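PDB 5JFQ: geranylgeranyl pyrophosphate synthase from Geoglobus acetivorans, which catalyses the stepwise, Mg2+-dependent addition of three isopentenyl diphosphates to dimethylallyl diphosphate, giving mainly geranylgeranyl diphosphate and some farnesyl diphosphate. Local coordinates for residues 58-62 and 187-193; 119-123 and 136-141; 180-185 and 201-206. All blocks are in the same frame, centred on the assembly; numbering follows the deposited sequence.

Contact 1: residues 58-62 and 187-193; sequences ALGED and PAVLFGK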
# COMPACT_ATOMS: atom_id res chain seq x y z
N ALA B 58 -18.13 22.37 8.63
CA ALA B 58 -17.66 23.34 9.60
C ALA B 58 -16.80 24.41 8.95
O ALA B 58 -16.82 25.57 9.38
CB ALA B 58 -16.88 22.65 10.72
N LEU B 59 -16.02 24.05 7.93
CA LEU B 59 -15.30 25.07 7.19
C LEU B 59 -16.21 25.86 6.28
O LEU B 59 -15.74 26.75 5.55
CB LEU B 59 -14.18 24.43 6.37
CG LEU B 59 -13.07 23.93 7.29
CD1 LEU B 59 -12.03 23.18 6.51
CD2 LEU B 59 -12.46 25.10 8.02
N GLY B 60 -17.51 25.57 6.33
CA GLY B 60 -18.44 26.23 5.45
C GLY B 60 -18.16 25.90 4.01
O GLY B 60 -18.15 26.80 3.16
N GLU B 61 -17.91 24.64 3.71
CA GLU B 61 -17.72 24.20 2.34
C GLU B 61 -18.84 23.28 1.94
O GLU B 61 -19.71 22.92 2.74
CB GLU B 61 -16.36 23.52 2.20
CG GLU B 61 -15.24 24.52 2.27
CD GLU B 61 -15.17 25.35 1.01
OE1 GLU B 61 -15.79 24.92 -0.00
OE2 GLU B 61 -14.51 26.41 1.04
N ASP B 62 -18.85 22.92 0.66
CA ASP B 62 -19.80 21.93 0.19
C ASP B 62 -19.22 20.59 0.58
O ASP B 62 -18.26 20.12 -0.03
CB ASP B 62 -20.02 22.04 -1.31
CG ASP B 62 -21.20 21.23 -1.77
OD1 ASP B 62 -21.50 20.17 -1.17
OD2 ASP B 62 -21.84 21.65 -2.75
N PRO B 187 -10.21 18.43 4.76
CA PRO B 187 -11.00 19.48 4.08
C PRO B 187 -10.32 20.85 4.13
O PRO B 187 -10.44 21.63 3.18
CB PRO B 187 -12.34 19.47 4.82
CG PRO B 187 -12.40 18.17 5.52
CD PRO B 187 -10.97 17.87 5.89
N ALA B 188 -9.61 21.15 5.22
CA ALA B 188 -8.81 22.37 5.26
C ALA B 188 -7.72 22.35 4.21
O ALA B 188 -7.35 23.40 3.67
CB ALA B 188 -8.20 22.56 6.64
N VAL B 189 -7.18 21.17 3.92
CA VAL B 189 -6.18 21.08 2.87
C VAL B 189 -6.83 21.19 1.51
O VAL B 189 -6.35 21.93 0.64
CB VAL B 189 -5.38 19.77 2.99
CG1 VAL B 189 -4.28 19.74 1.94
CG2 VAL B 189 -4.82 19.64 4.38
N LEU B 190 -7.94 20.48 1.31
CA LEU B 190 -8.56 20.41 -0.01
C LEU B 190 -9.08 21.78 -0.46
O LEU B 190 -9.01 22.11 -1.64
CB LEU B 190 -9.69 19.38 -0.00
CG LEU B 190 -9.21 17.93 -0.16
CD1 LEU B 190 -10.32 16.89 -0.02
CD2 LEU B 190 -8.51 17.78 -1.50
N PHE B 191 -9.59 22.58 0.47
CA PHE B 191 -10.22 23.86 0.17
C PHE B 191 -9.40 25.03 0.69
O PHE B 191 -9.96 26.05 1.11
CB PHE B 191 -11.63 23.88 0.74
CG PHE B 191 -12.38 22.65 0.42
CD1 PHE B 191 -12.24 22.06 -0.82
CD2 PHE B 191 -13.18 22.05 1.36
CE1 PHE B 191 -12.91 20.90 -1.14
CE2 PHE B 191 -13.86 20.88 1.05
CZ PHE B 191 -13.72 20.30 -0.21
N GLY B 192 -8.08 24.89 0.69
CA GLY B 192 -7.22 26.04 0.82
C GLY B 192 -7.41 26.88 2.06
O GLY B 192 -7.04 28.05 2.06
N LYS B 193 -7.96 26.31 3.13
CA LYS B 193 -7.86 27.04 4.38
C LYS B 193 -6.39 27.11 4.80
O LYS B 193 -5.54 26.39 4.26
CB LYS B 193 -8.74 26.40 5.46
CG LYS B 193 -10.12 26.00 4.94
CD LYS B 193 -10.76 27.12 4.11
CE LYS B 193 -12.24 26.84 3.88
NZ LYS B 193 -12.91 27.87 3.04

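Contact 2: residues 119-123 and 136-141; sequences AFEIL and AVSKLA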
# COMPACT_ATOMS: atom_id res chain seq x y z
N ALA B 119 -7.50 3.84 -2.42
CA ALA B 119 -7.70 5.06 -1.65
C ALA B 119 -7.04 6.25 -2.33
O ALA B 119 -7.62 7.35 -2.37
CB ALA B 119 -7.16 4.90 -0.23
N PHE B 120 -5.83 6.07 -2.84
CA PHE B 120 -5.20 7.18 -3.53
C PHE B 120 -5.89 7.47 -4.87
O PHE B 120 -5.89 8.62 -5.31
CB PHE B 120 -3.72 6.90 -3.70
CG PHE B 120 -2.96 7.08 -2.44
CD1 PHE B 120 -2.61 8.36 -2.01
CD2 PHE B 120 -2.65 6.00 -1.63
CE1 PHE B 120 -1.93 8.54 -0.84
CE2 PHE B 120 -1.97 6.17 -0.44
CZ PHE B 120 -1.60 7.44 -0.03
N GLU B 121 -6.49 6.46 -5.50
CA GLU B 121 -7.22 6.76 -6.72
C GLU B 121 -8.49 7.52 -6.40
O GLU B 121 -8.90 8.42 -7.15
CB GLU B 121 -7.54 5.49 -7.50
CG GLU B 121 -8.27 5.78 -8.78
CD GLU B 121 -8.73 4.55 -9.51
OE1 GLU B 121 -8.44 3.43 -9.05
OE2 GLU B 121 -9.39 4.71 -10.56
N ILE B 122 -9.13 7.20 -5.28
CA ILE B 122 -10.36 7.90 -4.93
C ILE B 122 -10.05 9.33 -4.49
O ILE B 122 -10.66 10.28 -4.96
CB ILE B 122 -11.14 7.11 -3.87
CG1 ILE B 122 -11.65 5.81 -4.51
CG2 ILE B 122 -12.28 7.97 -3.32
CD1 ILE B 122 -12.09 4.75 -3.49
N LEU B 123 -9.06 9.49 -3.59
CA LEU B 123 -8.65 10.82 -3.18
C LEU B 123 -8.43 11.73 -4.38
O LEU B 123 -8.89 12.87 -4.40
CB LEU B 123 -7.37 10.75 -2.34
CG LEU B 123 -6.77 12.10 -1.93
CD1 LEU B 123 -7.77 12.92 -1.16
CD2 LEU B 123 -5.54 11.89 -1.09
N ALA B 136 -2.97 17.04 -0.44
CA ALA B 136 -3.75 16.04 0.28
C ALA B 136 -3.18 14.65 0.08
O ALA B 136 -3.14 13.84 1.02
CB ALA B 136 -5.21 16.06 -0.17
N VAL B 137 -2.73 14.34 -1.13
CA VAL B 137 -2.10 13.04 -1.35
C VAL B 137 -0.81 12.93 -0.54
O VAL B 137 -0.56 11.91 0.11
CB VAL B 137 -1.86 12.84 -2.86
CG1 VAL B 137 -0.88 11.70 -3.10
CG2 VAL B 137 -3.17 12.58 -3.57
N SER B 138 -0.02 14.00 -0.51
CA SER B 138 1.24 14.00 0.23
C SER B 138 1.02 13.79 1.73
O SER B 138 1.74 13.02 2.38
CB SER B 138 1.98 15.31 -0.02
OG SER B 138 3.11 15.40 0.83
N LYS B 139 0.02 14.49 2.28
CA LYS B 139 -0.26 14.40 3.71
C LYS B 139 -0.83 13.04 4.09
O LYS B 139 -0.42 12.44 5.09
CB LYS B 139 -1.18 15.55 4.10
CG LYS B 139 -0.47 16.92 4.02
CD LYS B 139 -1.46 18.09 4.00
CE LYS B 139 -0.76 19.44 3.80
NZ LYS B 139 -0.07 20.00 4.99
N LEU B 140 -1.76 12.51 3.28
CA LEU B 140 -2.32 11.20 3.54
C LEU B 140 -1.29 10.10 3.38
O LEU B 140 -1.37 9.07 4.06
CB LEU B 140 -3.50 10.95 2.60
CG LEU B 140 -4.10 9.55 2.69
CD1 LEU B 140 -4.64 9.26 4.08
CD2 LEU B 140 -5.18 9.39 1.65
N ALA B 141 -0.33 10.27 2.48
CA ALA B 141 0.68 9.24 2.32
C ALA B 141 1.66 9.25 3.50
O ALA B 141 2.12 8.19 3.93
CB ALA B 141 1.42 9.44 0.99

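Contact 3: residues 180-185 and 201-206; sequences IGISAS and LWNYGI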
# COMPACT_ATOMS: atom_id res chain seq x y z
N ILE B 180 -7.05 9.90 12.22
CA ILE B 180 -8.20 10.68 12.65
C ILE B 180 -7.91 12.16 12.50
O ILE B 180 -8.82 12.94 12.18
CB ILE B 180 -8.59 10.32 14.09
CG1 ILE B 180 -8.80 8.81 14.18
CG2 ILE B 180 -9.86 11.06 14.46
CD1 ILE B 180 -9.31 8.31 15.52
N GLY B 181 -6.66 12.58 12.69
CA GLY B 181 -6.30 13.97 12.44
C GLY B 181 -6.53 14.40 10.99
O GLY B 181 -7.06 15.48 10.72
N ILE B 182 -6.11 13.56 10.04
CA ILE B 182 -6.23 13.96 8.65
C ILE B 182 -7.67 13.88 8.19
O ILE B 182 -8.07 14.62 7.27
CB ILE B 182 -5.29 13.13 7.74
CG1 ILE B 182 -5.39 13.66 6.31
CG2 ILE B 182 -5.66 11.67 7.80
CD1 ILE B 182 -4.26 13.26 5.43
N SER B 183 -8.48 13.01 8.80
CA SER B 183 -9.93 13.04 8.59
C SER B 183 -10.48 14.46 8.73
O SER B 183 -11.19 14.96 7.84
CB SER B 183 -10.64 12.12 9.58
OG SER B 183 -10.07 10.83 9.59
N ALA B 184 -10.15 15.13 9.83
CA ALA B 184 -10.57 16.51 10.06
C ALA B 184 -9.69 17.49 9.30
O ALA B 184 -10.17 18.52 8.81
CB ALA B 184 -10.55 16.83 11.55
N SER B 185 -8.40 17.18 9.19
CA SER B 185 -7.48 18.08 8.53
C SER B 185 -7.81 18.24 7.06
O SER B 185 -7.75 19.34 6.53
CB SER B 185 -6.05 17.58 8.69
OG SER B 185 -5.20 18.60 9.17
N LEU B 201 -7.74 21.64 12.94
CA LEU B 201 -8.50 20.42 12.70
C LEU B 201 -7.63 19.20 12.87
O LEU B 201 -8.10 18.15 13.32
CB LEU B 201 -9.12 20.44 11.31
CG LEU B 201 -10.25 21.46 11.20
CD1 LEU B 201 -10.60 21.73 9.74
CD2 LEU B 201 -11.45 20.95 11.98
N TRP B 202 -6.36 19.32 12.50
CA TRP B 202 -5.39 18.27 12.76
C TRP B 202 -5.35 17.93 14.24
O TRP B 202 -5.70 16.81 14.64
CB TRP B 202 -4.02 18.72 12.25
CG TRP B 202 -2.86 17.74 12.36
CD1 TRP B 202 -1.71 17.90 13.08
CD2 TRP B 202 -2.72 16.47 11.69
NE1 TRP B 202 -0.88 16.82 12.92
CE2 TRP B 202 -1.47 15.93 12.06
CE3 TRP B 202 -3.52 15.74 10.81
CZ2 TRP B 202 -1.02 14.70 11.59
CZ3 TRP B 202 -3.07 14.53 10.34
CH2 TRP B 202 -1.83 14.02 10.74
N ASN B 203 -4.96 18.90 15.07
CA ASN B 203 -4.83 18.65 16.50
C ASN B 203 -6.12 18.07 17.08
O ASN B 203 -6.08 17.13 17.89
CB ASN B 203 -4.44 19.95 17.21
CG ASN B 203 -2.95 20.23 17.13
OD1 ASN B 203 -2.21 19.52 16.46
ND2 ASN B 203 -2.50 21.27 17.83
N TYR B 204 -7.27 18.59 16.65
CA TYR B 204 -8.53 18.01 17.09
C TYR B 204 -8.60 16.52 16.76
O TYR B 204 -8.96 15.70 17.61
CB TYR B 204 -9.69 18.75 16.44
CG TYR B 204 -10.99 17.98 16.48
CD1 TYR B 204 -11.83 18.07 17.57
CD2 TYR B 204 -11.38 17.19 15.42
CE1 TYR B 204 -13.03 17.38 17.60
CE2 TYR B 204 -12.56 16.49 15.44
CZ TYR B 204 -13.39 16.59 16.53
OH TYR B 204 -14.57 15.90 16.56
N GLY B 205 -8.25 16.15 15.52
CA GLY B 205 -8.38 14.77 15.12
C GLY B 205 -7.44 13.85 15.87
O GLY B 205 -7.83 12.75 16.26
N ILE B 206 -6.20 14.28 16.08
CA ILE B 206 -5.27 13.44 16.82
C ILE B 206 -5.76 13.22 18.23
O ILE B 206 -5.86 12.08 18.71
CB ILE B 206 -3.87 14.07 16.82
CG1 ILE B 206 -3.26 14.00 15.43
CG2 ILE B 206 -2.99 13.40 17.85
CD1 ILE B 206 -3.06 15.35 14.84

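Contact 1: residues 58-62 and 187-193
Leu59, Glu61 and Lys193 contribute most of the 302 Å² buried where 58-62, running off helix 47-58, meets 187-193, the end of helix 165-190 and the loop after it. Leu59 points its CD1 methyl at the last helical turn, 3.4 Å from Ala188 N, 3.9 Å from Ala188 CB and 4.1 Å from Pro187 CB. The same methyl meets the aliphatic part of Lys193, with Leu59 CD1 to Lys193 CG at 3.8 Å. Lys193 extends past the leucine to Glu61, and Lys193 NZ donates a hydrogen bond to Glu61 OE2 at 2.9 Å, forming a salt bridge. Glu61 also packs on Phe191, with Glu61 CG 3.3 Å from Phe191 CD2 and its OE1 over one face of the ring. Gly60, at positive phi, ends the helix before it in a Schellman motif, and the chain turns there between the apolar contact of Leu59 and the charged one of Glu61. An apolar patch is edged by an ion pair at a partly buried helix-end junction of the all-helical prenyl synthase fold. Pro187 packs on Thr52, Ser55 and Ala56 of helix 47-58, Leu59 and Ala188 reach Leu201 of helix 195-221, and Leu190 rests on Ala136 of helix 130-159.

Contact 2: residues 119-123 and 136-141
Phe120 reaches across to helix 136-141 with the end of its ring: CZ is 3.8 Å from Ala141 CB, and CD1 is 3.9 Å from Val137 CG1. Val137 O and Ala141 CA lie at the ring edge, near its plane. One turn further along, Leu123 CD2 sits 3.5 Å from Val137 CG2 and 3.7 Å from Leu140 CD2, while Leu123 CD1 is 4.2 Å from Ala136 CB. The two segments belong to consecutive helices, 105-123 and 130-159, of the all-alpha prenyl synthase fold; they run antiparallel at 152°, and the axes of the two segments come no closer than 10.7 Å, a wide spacing bridged chiefly by Phe120, Leu123 and Leu140. Leu123 also touches Ala72 of helix 67-88, and Leu140 touches Ile182 of helix 165-190. The homodimer interface adjoins the contact: Phe120 stacks on Phe120 of the second subunit, Val137 packs on Val137 of that subunit, and Glu121 OE1 forms a salt bridge with its Arg142 NH2.

Contact 3: residues 180-185 and 201-206
This is a close, glycine-mediated antiparallel helix packing in the core of the all-alpha prenyl synthase bundle, between consecutive helices 165-190 and 195-221. The axes of the two segments approach to 6.6 Å at 145°, close enough for backbone to meet backbone. Gly181 CA and Gly205 CA are 3.5 Å apart, and Gly205 CA makes a CA-H...O contact with Ile180 O, also at 3.5 Å. A side chain would not fit at either glycine: a CB on Gly205 would lie 2.3 Å from Gly181 CA, and one on Gly181 would run into Trp202 CE3 and Ile206 CD1. Towards one end, Ala184 takes over as the small residue, its CB 3.3 Å from Leu201 O, 3.9 Å from Leu201 CB and 4.0 Å from Tyr204 CD2 at the edge of the phenol ring. The Tyr204 hydroxyl is hydrogen-bonded to Leu310 O. Helix 47-58 covers part of this pair: Ile180, next to Gly181, packs on its Arg48, which by similarity binds isopentenyl diphosphate, so the contact probably borders the substrate site. The Trp202 side chain runs along the flank of 180-185, from its CB, 3.3 Å from Ser185 OG, to the indole, whose CE3 is 3.3 Å from Gly181 C and CZ3 3.7 Å from Ile182 CB.

The three contacts lie about 13 to 16 Å apart, centre to centre, within the single helical prenyl synthase domain. Contacts 1 and 3 share helix 165-190, and their segments alternate along the chain; they touch where Leu201 CD1 meets Leu59 CD1 at 3.8 Å. Contact 2 falls between the two segments of contact 1 in sequence and closes before contact 3 opens. It joins the others through helix 130-159: Leu140 N is 3.4 Å from Ile182 CD1 of contact 3, and Lys139 CD is 3.7 Å from Val189 CG2 of contact 1. Packing thus runs continuously from the dimer interface beside contact 2 to the close helix packing of contact 3.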